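Local coordinates for protein acetyl-CoA acetyltransferase A (Ascaris suum, PDB 6BJA) that probably catalyses the reversible transfer of an acetyl group from one acetyl-CoA to another, releasing coenzyme A, as a thiolase of lipid metabolism, at residues 172-176 / 331-336; 248-254 / 324-328; 278-284 / 392-397. Numbering follows the deposited sequence.

Interaction 1 (172-176 / 331-336); sequences DYAFT and LAFIKE
Segment 172-176 runs from the end of helix 162-172 through the turn before helix 177-197; segment 331-336 belongs to helix 327-337, with K335 N bonded to L331 O and E336 N to A332 O (both 2.9 Å). A174 (phi/psi 58/34) leaves the first helix with positive phi in a Schellman motif, F175 is extended (-72/157), and T176 takes the N-cap of the next helix. Nearest CA atoms pair Y173 with A332 (7.2 Å) and F175 with L331 (8.3 Å). Both aromatic residues adopt chi1 m, with chi2 -88° for Y173 and -42° for F175, and direct CB toward the helix. The Y173 ring lies with A332 CB over one face (CE2 to CB 3.9 Å). The F175 ring takes L331 CB over a face in a CH-pi contact, 4.0 Å from the centroid. E336, chi1 t and chi2 p, brings OE1 to Y173 OH, which donates a 2.6 Å hydrogen bond near the ring plane. Water 1 donates to Y173 OH (2.9 Å) and weakly to A332 O (3.5 Å). The phenol hydroxyl thus both donates (to E336) and accepts (from water), satisfied within an otherwise largely apolar contact.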
loop_
_atom_site.group_PDB
_atom_site.type_symbol
_atom_site.label_atom_id
_atom_site.label_comp_id
_atom_site.label_asym_id
_atom_site.label_seq_id
_atom_site.Cartn_x
_atom_site.Cartn_y
_atom_site.Cartn_z
ATOM N N ASP A 172 -15.503 -38.222 1.025
ATOM C CA ASP A 172 -15.641 -39.274 0.027
ATOM C C ASP A 172 -15.041 -40.612 0.487
ATOM O O ASP A 172 -15.510 -41.678 0.075
ATOM C CB ASP A 172 -14.985 -38.841 -1.290
ATOM C CG ASP A 172 -15.795 -37.784 -2.046
ATOM O OD1 ASP A 172 -16.997 -37.552 -1.742
ATOM O OD2 ASP A 172 -15.212 -37.170 -2.980
ATOM N N TYR A 173 -14.020 -40.552 1.339
ATOM C CA TYR A 173 -13.370 -41.752 1.870
ATOM C C TYR A 173 -13.822 -42.093 3.285
ATOM O O TYR A 173 -13.329 -43.060 3.858
ATOM C CB TYR A 173 -11.837 -41.581 1.868
ATOM C CG TYR A 173 -11.200 -41.820 0.527
ATOM C CD1 TYR A 173 -10.803 -43.086 0.134
ATOM C CD2 TYR A 173 -11.001 -40.774 -0.358
ATOM C CE1 TYR A 173 -10.228 -43.308 -1.104
ATOM C CE2 TYR A 173 -10.432 -40.983 -1.595
ATOM C CZ TYR A 173 -10.038 -42.243 -1.971
ATOM O OH TYR A 173 -9.476 -42.424 -3.230
ATOM N N ALA A 174 -14.720 -41.276 3.835
ATOM C CA ALA A 174 -15.214 -41.418 5.203
ATOM C C ALA A 174 -14.071 -41.357 6.210
ATOM O O ALA A 174 -14.092 -42.006 7.260
ATOM C CB ALA A 174 -16.016 -42.719 5.344
ATOM N N PHE A 175 -13.054 -40.553 5.896
ATOM C CA PHE A 175 -11.981 -40.330 6.844
ATOM C C PHE A 175 -12.453 -39.465 8.005
ATOM O O PHE A 175 -13.433 -38.721 7.912
ATOM C CB PHE A 175 -10.769 -39.669 6.170
ATOM C CG PHE A 175 -10.016 -40.563 5.223
ATOM C CD1 PHE A 175 -9.750 -41.894 5.509
ATOM C CD2 PHE A 175 -9.533 -40.051 4.035
ATOM C CE1 PHE A 175 -9.028 -42.691 4.604
ATOM C CE2 PHE A 175 -8.814 -40.838 3.148
ATOM C CZ PHE A 175 -8.558 -42.144 3.422
ATOM N N THR A 176 -11.743 -39.601 9.120
ATOM C CA THR A 176 -12.082 -38.948 10.367
ATOM C C THR A 176 -10.977 -38.040 10.869
ATOM O O THR A 176 -9.797 -38.214 10.534
ATOM C CB THR A 176 -12.372 -39.989 11.462
ATOM O OG1 THR A 176 -11.193 -40.783 11.684
ATOM C CG2 THR A 176 -13.489 -40.909 11.058
ATOM N N LEU A 331 -3.379 -40.329 3.273
ATOM C CA LEU A 331 -4.369 -41.372 3.574
ATOM C C LEU A 331 -5.130 -41.828 2.330
ATOM O O LEU A 331 -5.350 -43.019 2.119
ATOM C CB LEU A 331 -5.353 -40.870 4.612
ATOM C CG LEU A 331 -4.771 -40.784 6.021
ATOM C CD1 LEU A 331 -5.684 -40.005 6.921
ATOM C CD2 LEU A 331 -4.492 -42.180 6.611
ATOM N N ALA A 332 -5.548 -40.876 1.503
ATOM C CA ALA A 332 -6.318 -41.219 0.317
ATOM C C ALA A 332 -5.471 -42.045 -0.647
ATOM O O ALA A 332 -5.942 -42.998 -1.252
ATOM C CB ALA A 332 -6.841 -39.960 -0.364
ATOM N N PHE A 333 -4.209 -41.653 -0.803
ATOM C CA PHE A 333 -3.302 -42.325 -1.712
ATOM C C PHE A 333 -3.091 -43.774 -1.283
ATOM O O PHE A 333 -3.192 -44.696 -2.094
ATOM C CB PHE A 333 -1.980 -41.525 -1.730
ATOM C CG PHE A 333 -0.934 -42.015 -2.692
ATOM C CD1 PHE A 333 -1.010 -41.688 -4.051
ATOM C CD2 PHE A 333 0.191 -42.701 -2.231
ATOM C CE1 PHE A 333 0.003 -42.079 -4.932
ATOM C CE2 PHE A 333 1.196 -43.101 -3.113
ATOM C CZ PHE A 333 1.099 -42.792 -4.460
ATOM N N ILE A 334 -2.765 -43.948 0.000
ATOM C CA ILE A 334 -2.512 -45.262 0.582
ATOM C C ILE A 334 -3.752 -46.152 0.456
ATOM O O ILE A 334 -3.644 -47.328 0.089
ATOM C CB ILE A 334 -2.081 -45.102 2.042
ATOM C CG1 ILE A 334 -0.696 -44.475 2.117
ATOM C CG2 ILE A 334 -2.045 -46.449 2.759
ATOM C CD1 ILE A 334 -0.322 -44.003 3.477
ATOM N N LYS A 335 -4.916 -45.587 0.740
ATOM C CA LYS A 335 -6.151 -46.362 0.685
ATOM C C LYS A 335 -6.511 -46.763 -0.736
ATOM O O LYS A 335 -6.877 -47.910 -1.011
ATOM C CB LYS A 335 -7.304 -45.569 1.314
ATOM C CG LYS A 335 -8.580 -46.389 1.512
ATOM C CD LYS A 335 -8.287 -47.476 2.531
ATOM C CE LYS A 335 -9.431 -48.420 2.780
ATOM N NZ LYS A 335 -8.886 -49.483 3.689
ATOM N N GLU A 336 -6.419 -45.814 -1.657
ATOM C CA GLU A 336 -6.817 -46.074 -3.029
ATOM C C GLU A 336 -5.930 -47.120 -3.699
ATOM O O GLU A 336 -6.419 -47.980 -4.434
ATOM C CB GLU A 336 -6.798 -44.771 -3.818
ATOM C CG GLU A 336 -7.334 -44.917 -5.204
ATOM C CD GLU A 336 -8.820 -45.199 -5.244
ATOM O OE1 GLU A 336 -9.538 -44.818 -4.298
ATOM O OE2 GLU A 336 -9.264 -45.785 -6.248
HETATM O O HOH W 1 -6.938 -41.244 -4.107
#

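Interaction 2 (248-254 / 324-328); sequences ITAANAS and EAFSV. With COA (coenzyme A), chain C.
In this thiolase-fold active-site region, the 248-254 loop meets the turn that leads into helix 327-337 through a single backbone bridge, A253 with F326 (CA-CA 4.3 Å), beside bound coenzyme A. A253 (-110/154) and F326 (-142/163) are extended. N252 O accepts from S327 N (2.9 Å) and from water 2 (3.0 Å), which takes a weak bond from V328 N (3.3 Å). S327 OG is hydrogen-bonded to L180 O and lies 3.1 Å from N252 O. A325 O accepts from S254 N (3.0 Å) and from S254 OG (2.7 Å), whose position is less certain. Within the loop, T249 N donates to N252 OD1 (2.8 Å), and T249 OG1 accepts from N252 N (3.3 Å) in an ST motif. N252 ND2 is satisfied by D181 and T247 O, the E324 carboxylate by Y183, S187, N345 and V351 N. F326, chi1 m, sets CD1 against A253 CB (3.5 Å) and I248 CG2 (3.8 Å). S254 touches H355, and A325 lies about 4 Å from C383, side chain to side chain; H355 and C383 are the predicted proton acceptors. The pair thus lines the coenzyme A pocket, where ligand N4P donates to S254 O at 3.1 Å.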
loop_
_atom_site.group_PDB
_atom_site.type_symbol
_atom_site.label_atom_id
_atom_site.label_comp_id
_atom_site.label_asym_id
_atom_site.label_seq_id
_atom_site.Cartn_x
_atom_site.Cartn_y
_atom_site.Cartn_z
ATOM N N ILE A 248 -10.007 -30.823 8.822
ATOM C CA ILE A 248 -8.661 -30.355 8.541
ATOM C C ILE A 248 -8.322 -29.130 9.396
ATOM O O ILE A 248 -9.090 -28.158 9.462
ATOM C CB ILE A 248 -8.496 -30.039 7.032
ATOM C CG1 ILE A 248 -8.764 -31.303 6.202
ATOM C CG2 ILE A 248 -7.095 -29.497 6.742
ATOM C CD1 ILE A 248 -8.703 -31.097 4.687
ATOM N N THR A 249 -7.160 -29.193 10.037
ATOM C CA THR A 249 -6.703 -28.172 10.970
ATOM C C THR A 249 -5.307 -27.717 10.607
ATOM O O THR A 249 -4.655 -28.324 9.760
ATOM C CB THR A 249 -6.637 -28.691 12.405
ATOM O OG1 THR A 249 -5.542 -29.597 12.517
ATOM C CG2 THR A 249 -7.921 -29.397 12.783
ATOM N N ALA A 250 -4.815 -26.706 11.314
ATOM C CA ALA A 250 -3.441 -26.252 11.092
ATOM C C ALA A 250 -2.448 -27.376 11.338
ATOM O O ALA A 250 -1.400 -27.408 10.700
ATOM C CB ALA A 250 -3.114 -25.056 11.971
ATOM N N ALA A 251 -2.764 -28.303 12.246
ATOM C CA ALA A 251 -1.830 -29.353 12.603
ATOM C C ALA A 251 -1.813 -30.494 11.589
ATOM O O ALA A 251 -0.768 -31.102 11.396
ATOM C CB ALA A 251 -2.152 -29.908 14.007
ATOM N N ASN A 252 -2.934 -30.790 10.928
ATOM C CA ASN A 252 -2.927 -31.934 10.008
ATOM C C ASN A 252 -2.899 -31.463 8.558
ATOM O O ASN A 252 -3.083 -32.257 7.640
ATOM C CB ASN A 252 -4.095 -32.909 10.289
ATOM C CG ASN A 252 -5.462 -32.289 10.160
ATOM O OD1 ASN A 252 -5.703 -31.499 9.270
ATOM N ND2 ASN A 252 -6.407 -32.715 11.033
ATOM N N ALA A 253 -2.642 -30.164 8.367
ATOM C CA ALA A 253 -2.371 -29.604 7.032
ATOM C C ALA A 253 -0.919 -29.229 6.966
ATOM O O ALA A 253 -0.340 -28.908 7.980
ATOM C CB ALA A 253 -3.204 -28.389 6.762
ATOM N N SER A 254 -0.356 -29.212 5.772
ATOM C CA SER A 254 0.996 -28.696 5.633
ATOM C C SER A 254 1.021 -27.194 5.900
ATOM O O SER A 254 0.001 -26.512 5.927
ATOM C CB SER A 254 1.587 -29.003 4.254
ATOM O OG SER A 254 0.871 -28.369 3.227
ATOM N N GLU A 324 2.572 -34.512 1.024
ATOM C CA GLU A 324 1.509 -34.354 2.029
ATOM C C GLU A 324 0.989 -32.930 2.066
ATOM O O GLU A 324 1.234 -32.207 3.032
ATOM C CB GLU A 324 2.003 -34.745 3.426
ATOM C CG GLU A 324 2.517 -36.142 3.500
ATOM C CD GLU A 324 3.019 -36.521 4.883
ATOM O OE1 GLU A 324 3.264 -35.627 5.735
ATOM O OE2 GLU A 324 3.216 -37.731 5.076
ATOM N N ALA A 325 0.254 -32.526 1.032
ATOM C CA ALA A 325 -0.383 -31.228 1.069
ATOM C C ALA A 325 -1.221 -31.146 2.335
ATOM O O ALA A 325 -1.214 -30.140 3.039
ATOM C CB ALA A 325 -1.220 -31.013 -0.163
ATOM N N PHE A 326 -1.914 -32.252 2.616
ATOM C CA PHE A 326 -2.723 -32.428 3.817
ATOM C C PHE A 326 -2.544 -33.868 4.261
ATOM O O PHE A 326 -2.143 -34.699 3.463
ATOM C CB PHE A 326 -4.206 -32.138 3.538
ATOM C CG PHE A 326 -4.437 -30.765 3.008
ATOM C CD1 PHE A 326 -4.648 -29.716 3.871
ATOM C CD2 PHE A 326 -4.368 -30.514 1.649
ATOM C CE1 PHE A 326 -4.815 -28.433 3.403
ATOM C CE2 PHE A 326 -4.525 -29.235 1.160
ATOM C CZ PHE A 326 -4.743 -28.190 2.033
ATOM N N SER A 327 -2.888 -34.183 5.508
ATOM C CA SER A 327 -2.859 -35.569 5.934
ATOM C C SER A 327 -3.755 -36.432 5.042
ATOM O O SER A 327 -3.437 -37.584 4.732
ATOM C CB SER A 327 -3.307 -35.690 7.388
ATOM O OG SER A 327 -2.300 -35.200 8.254
ATOM N N VAL A 328 -4.891 -35.893 4.628
ATOM C CA VAL A 328 -5.794 -36.666 3.788
ATOM C C VAL A 328 -5.142 -37.041 2.456
ATOM O O VAL A 328 -5.487 -38.066 1.879
ATOM C CB VAL A 328 -7.141 -35.926 3.543
ATOM C CG1 VAL A 328 -6.941 -34.528 2.929
ATOM C CG2 VAL A 328 -8.071 -36.765 2.662
HETATM N N1A COA C . 0.792 -29.006 16.528
HETATM C C2A COA C . 0.032 -28.396 17.456
HETATM N N3A COA C . -0.556 -27.206 17.270
HETATM C C4A COA C . -0.419 -26.536 16.107
HETATM C C5A COA C . 0.385 -27.132 15.036
HETATM C C6A COA C . 1.004 -28.447 15.314
HETATM N N6A COA C . 1.757 -29.080 14.392
HETATM N N7A COA C . 0.350 -26.258 14.009
HETATM C C8A COA C . -0.411 -25.200 14.394
HETATM N N9A COA C . -0.875 -25.376 15.655
HETATM C C1B COA C . -1.725 -24.461 16.465
HETATM C C2B COA C . -0.923 -23.224 16.832
HETATM O O2B COA C . -0.383 -23.314 18.153
HETATM C C3B COA C . -1.892 -22.066 16.738
HETATM O O3B COA C . -2.114 -21.555 18.060
HETATM P P3B COA C . -3.494 -21.536 18.878
HETATM O O7A COA C . -4.109 -22.915 18.817
HETATM O O8A COA C . -3.181 -21.186 20.316
HETATM O O9A COA C . -4.432 -20.518 18.278
HETATM C C4B COA C . -3.090 -22.612 15.956
HETATM O O4B COA C . -2.896 -24.017 15.769
HETATM C C5B COA C . -3.137 -21.977 14.580
HETATM O O5B COA C . -1.958 -22.414 13.909
HETATM P P1A COA C . -0.861 -21.412 13.279
HETATM O O1A COA C . -0.423 -20.344 14.253
HETATM O O2A COA C . 0.341 -22.190 12.790
HETATM O O3A COA C . -1.559 -20.675 12.051
HETATM P P2A COA C . -0.946 -19.291 11.519
HETATM O O4A COA C . -1.122 -18.207 12.562
HETATM O O5A COA C . 0.510 -19.448 11.133
HETATM O O6A COA C . -1.824 -18.978 10.221
HETATM C CBP COA C . -1.462 -19.534 7.954
HETATM C CCP COA C . -2.002 -20.029 9.279
HETATM C CDP COA C . -2.254 -18.303 7.578
HETATM C CEP COA C . -0.003 -19.081 8.067
HETATM C CAP COA C . -1.733 -20.583 6.861
HETATM O OAP COA C . -1.448 -19.979 5.590
HETATM C C9P COA C . -0.945 -21.867 7.028
HETATM O O9P COA C . 0.020 -21.935 7.773
HETATM N N8P COA C . -1.307 -22.954 6.342
HETATM C C7P COA C . -2.432 -23.039 5.434
HETATM C C6P COA C . -2.741 -24.500 5.138
HETATM C C5P COA C . -2.408 -24.768 3.696
HETATM O O5P COA C . -3.278 -24.723 2.829
HETATM N N4P COA C . -1.130 -25.008 3.437
HETATM C C3P COA C . -0.678 -25.182 2.069
HETATM C C2P COA C . -0.557 -26.619 1.623
HETATM S S1P COA C . -1.280 -26.813 -0.018
HETATM O O HOH W 2 -5.627 -33.321 6.563
#

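Interaction 3 (278-284 / 392-397); sequences PIAKVLS and ILIKKL
Four backbone hydrogen bonds join strands 280-289 and 388-396 as antiparallel neighbours in the mixed sheet of the thiolase fold: K281 N to K395 O (2.8 Å), K395 N to K281 O (3.0 Å), L283 N to L393 O (2.9 Å) and L393 N to S284 O (2.9 Å). L397 N to I279 O (3.0 Å) continues the pairing past them. The axes of 280-284 and 392-396 approach to 4.6 Å with N-to-C directions 151° apart. K281-K395 is a hydrogen-bonded pair (CA-CA 5.2 Å); A280-K396 and V282-I394 are non-hydrogen-bonded (CA-CA 4.3 and 4.7 Å). A one-residue shift then makes L283 (-90/-37) and S284 both face L393 in a classic beta bulge, S284-L393 being hydrogen-bonded (CA-CA 5.2 Å). Strand 11-23 flanks 280-289 on its other edge; I279 and A280 both face its I13 in a second classic bulge. A280, V282 (chi1 t), I394 (chi1 p) and K396 point to one face, where helix 357-371 packs on I394; K396 NZ bonds to L372 O. K281, K395, S284 and L393 point to the other, which helix 298-310 covers at S284 and L393. K281, all chi t, carries NZ away to a salt bridge with D10, and S284 OG is hydrogen-bonded to Q309 NE2. V282 CG1 meets I392 CD1 (3.7 Å), and L283 CB meets L393 CD2 (3.8 Å). Water 3 donates to I279 O (3.0 Å) and L397 O (2.6 Å).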
loop_
_atom_site.group_PDB
_atom_site.type_symbol
_atom_site.label_atom_id
_atom_site.label_comp_id
_atom_site.label_asym_id
_atom_site.label_seq_id
_atom_site.Cartn_x
_atom_site.Cartn_y
_atom_site.Cartn_z
ATOM N N PRO A 278 25.928 -42.801 -12.050
ATOM C CA PRO A 278 24.667 -42.165 -11.664
ATOM C C PRO A 278 24.030 -42.828 -10.451
ATOM O O PRO A 278 24.223 -44.029 -10.228
ATOM C CB PRO A 278 23.789 -42.351 -12.899
ATOM C CG PRO A 278 24.401 -43.475 -13.656
ATOM C CD PRO A 278 25.868 -43.390 -13.395
ATOM N N ILE A 279 23.259 -42.072 -9.675
ATOM C CA ILE A 279 22.652 -42.644 -8.484
ATOM C C ILE A 279 21.272 -43.241 -8.742
ATOM O O ILE A 279 20.843 -44.133 -8.015
ATOM C CB ILE A 279 22.600 -41.616 -7.339
ATOM C CG1 ILE A 279 21.738 -40.398 -7.684
ATOM C CG2 ILE A 279 24.037 -41.210 -6.986
ATOM C CD1 ILE A 279 21.641 -39.399 -6.528
ATOM N N ALA A 280 20.596 -42.807 -9.801
ATOM C CA ALA A 280 19.302 -43.377 -10.124
ATOM C C ALA A 280 19.008 -43.199 -11.607
ATOM O O ALA A 280 19.681 -42.450 -12.310
ATOM C CB ALA A 280 18.221 -42.732 -9.279
ATOM N N LYS A 281 17.984 -43.905 -12.067
ATOM C CA LYS A 281 17.527 -43.843 -13.443
ATOM C C LYS A 281 16.053 -43.451 -13.449
ATOM O O LYS A 281 15.281 -43.958 -12.644
ATOM C CB LYS A 281 17.737 -45.205 -14.115
ATOM C CG LYS A 281 17.470 -45.223 -15.587
ATOM C CD LYS A 281 17.840 -46.562 -16.192
ATOM C CE LYS A 281 17.762 -46.514 -17.713
ATOM N NZ LYS A 281 18.233 -47.776 -18.353
ATOM N N VAL A 282 15.659 -42.537 -14.323
ATOM C CA VAL A 282 14.247 -42.207 -14.469
ATOM C C VAL A 282 13.636 -43.165 -15.490
ATOM O O VAL A 282 14.026 -43.155 -16.650
ATOM C CB VAL A 282 14.026 -40.758 -14.914
ATOM C CG1 VAL A 282 12.533 -40.505 -15.148
ATOM C CG2 VAL A 282 14.580 -39.789 -13.894
ATOM N N LEU A 283 12.697 -44.003 -15.051
ATOM C CA LEU A 283 12.140 -45.037 -15.919
ATOM C C LEU A 283 10.927 -44.561 -16.698
ATOM O O LEU A 283 10.741 -44.939 -17.860
ATOM C CB LEU A 283 11.750 -46.254 -15.106
ATOM C CG LEU A 283 12.890 -46.994 -14.425
ATOM C CD1 LEU A 283 12.336 -48.220 -13.741
ATOM C CD2 LEU A 283 13.983 -47.356 -15.418
ATOM N N SER A 284 10.107 -43.745 -16.051
ATOM C CA SER A 284 8.839 -43.331 -16.626
ATOM C C SER A 284 8.229 -42.209 -15.815
ATOM O O SER A 284 8.622 -41.976 -14.660
ATOM C CB SER A 284 7.872 -44.520 -16.682
ATOM O OG SER A 284 6.735 -44.222 -17.477
ATOM N N ILE A 392 6.434 -39.976 -10.931
ATOM C CA ILE A 392 7.656 -40.407 -11.588
ATOM C C ILE A 392 8.084 -41.739 -10.977
ATOM O O ILE A 392 7.950 -41.960 -9.774
ATOM C CB ILE A 392 8.786 -39.316 -11.486
ATOM C CG1 ILE A 392 9.987 -39.656 -12.363
ATOM C CG2 ILE A 392 9.207 -39.097 -10.068
ATOM C CD1 ILE A 392 10.900 -38.434 -12.603
ATOM N N LEU A 393 8.549 -42.628 -11.849
ATOM C CA LEU A 393 9.091 -43.923 -11.464
ATOM C C LEU A 393 10.603 -43.915 -11.598
ATOM O O LEU A 393 11.135 -43.588 -12.672
ATOM C CB LEU A 393 8.484 -45.019 -12.346
ATOM C CG LEU A 393 9.054 -46.430 -12.176
ATOM C CD1 LEU A 393 8.638 -47.007 -10.832
ATOM C CD2 LEU A 393 8.568 -47.313 -13.338
ATOM N N ILE A 394 11.291 -44.259 -10.512
ATOM C CA ILE A 394 12.743 -44.290 -10.529
ATOM C C ILE A 394 13.317 -45.590 -10.006
ATOM O O ILE A 394 12.711 -46.271 -9.177
ATOM C CB ILE A 394 13.330 -43.121 -9.749
ATOM C CG1 ILE A 394 12.977 -43.167 -8.280
ATOM C CG2 ILE A 394 12.873 -41.780 -10.363
ATOM C CD1 ILE A 394 13.874 -42.247 -7.479
ATOM N N LYS A 395 14.492 -45.929 -10.526
ATOM C CA LYS A 395 15.249 -47.092 -10.086
ATOM C C LYS A 395 16.541 -46.602 -9.481
ATOM O O LYS A 395 17.272 -45.842 -10.114
ATOM C CB LYS A 395 15.556 -48.043 -11.248
ATOM C CG LYS A 395 16.344 -49.292 -10.804
ATOM C CD LYS A 395 16.622 -50.262 -11.954
ATOM C CE LYS A 395 17.540 -49.649 -13.011
ATOM N NZ LYS A 395 17.922 -50.601 -14.106
ATOM N N LYS A 396 16.809 -47.019 -8.251
ATOM C CA LYS A 396 18.054 -46.677 -7.589
ATOM C C LYS A 396 19.151 -47.599 -8.107
ATOM O O LYS A 396 18.938 -48.798 -8.252
ATOM C CB LYS A 396 17.885 -46.792 -6.085
ATOM C CG LYS A 396 19.023 -46.258 -5.236
ATOM C CD LYS A 396 19.102 -44.742 -5.315
ATOM C CE LYS A 396 20.231 -44.175 -4.464
ATOM N NZ LYS A 396 20.074 -44.418 -3.020
ATOM N N LEU A 397 20.318 -47.030 -8.401
ATOM C CA LEU A 397 21.426 -47.799 -8.954
ATOM C C LEU A 397 22.401 -48.178 -7.848
ATOM O O LEU A 397 22.242 -47.752 -6.700
ATOM C CB LEU A 397 22.114 -46.995 -10.059
ATOM C CG LEU A 397 21.128 -46.620 -11.177
ATOM C CD1 LEU A 397 21.780 -45.730 -12.206
ATOM C CD2 LEU A 397 20.539 -47.856 -11.838
ATOM O OXT LEU A 397 23.361 -48.929 -8.071
HETATM O O HOH W 3 22.955 -45.322 -6.265
#

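How the interactions relate
Interactions 1 and 2 are neighbours, their centres 13 Å apart. Both use helix 327-337, and they touch where F175 CD2 meets V328 CG2 at 3.8 Å. Along the chain, 248-254 and 324-328 lie within the loop closed by 172-176 and 331-336. Segment 324-328, leading into the helix, lines the coenzyme A pocket, while the 331-336 contact is at the surface. Interaction 3 lies in the mixed sheet, its centre 28 Å from that of interaction 1 and 29 Å from that of interaction 2, across the chain's centre from the latter. Its segments alternate with theirs. Interactions 1 and 2 each join the N-terminal to the C-terminal thiolase family region, whereas interaction 3 stays within the C-terminal one.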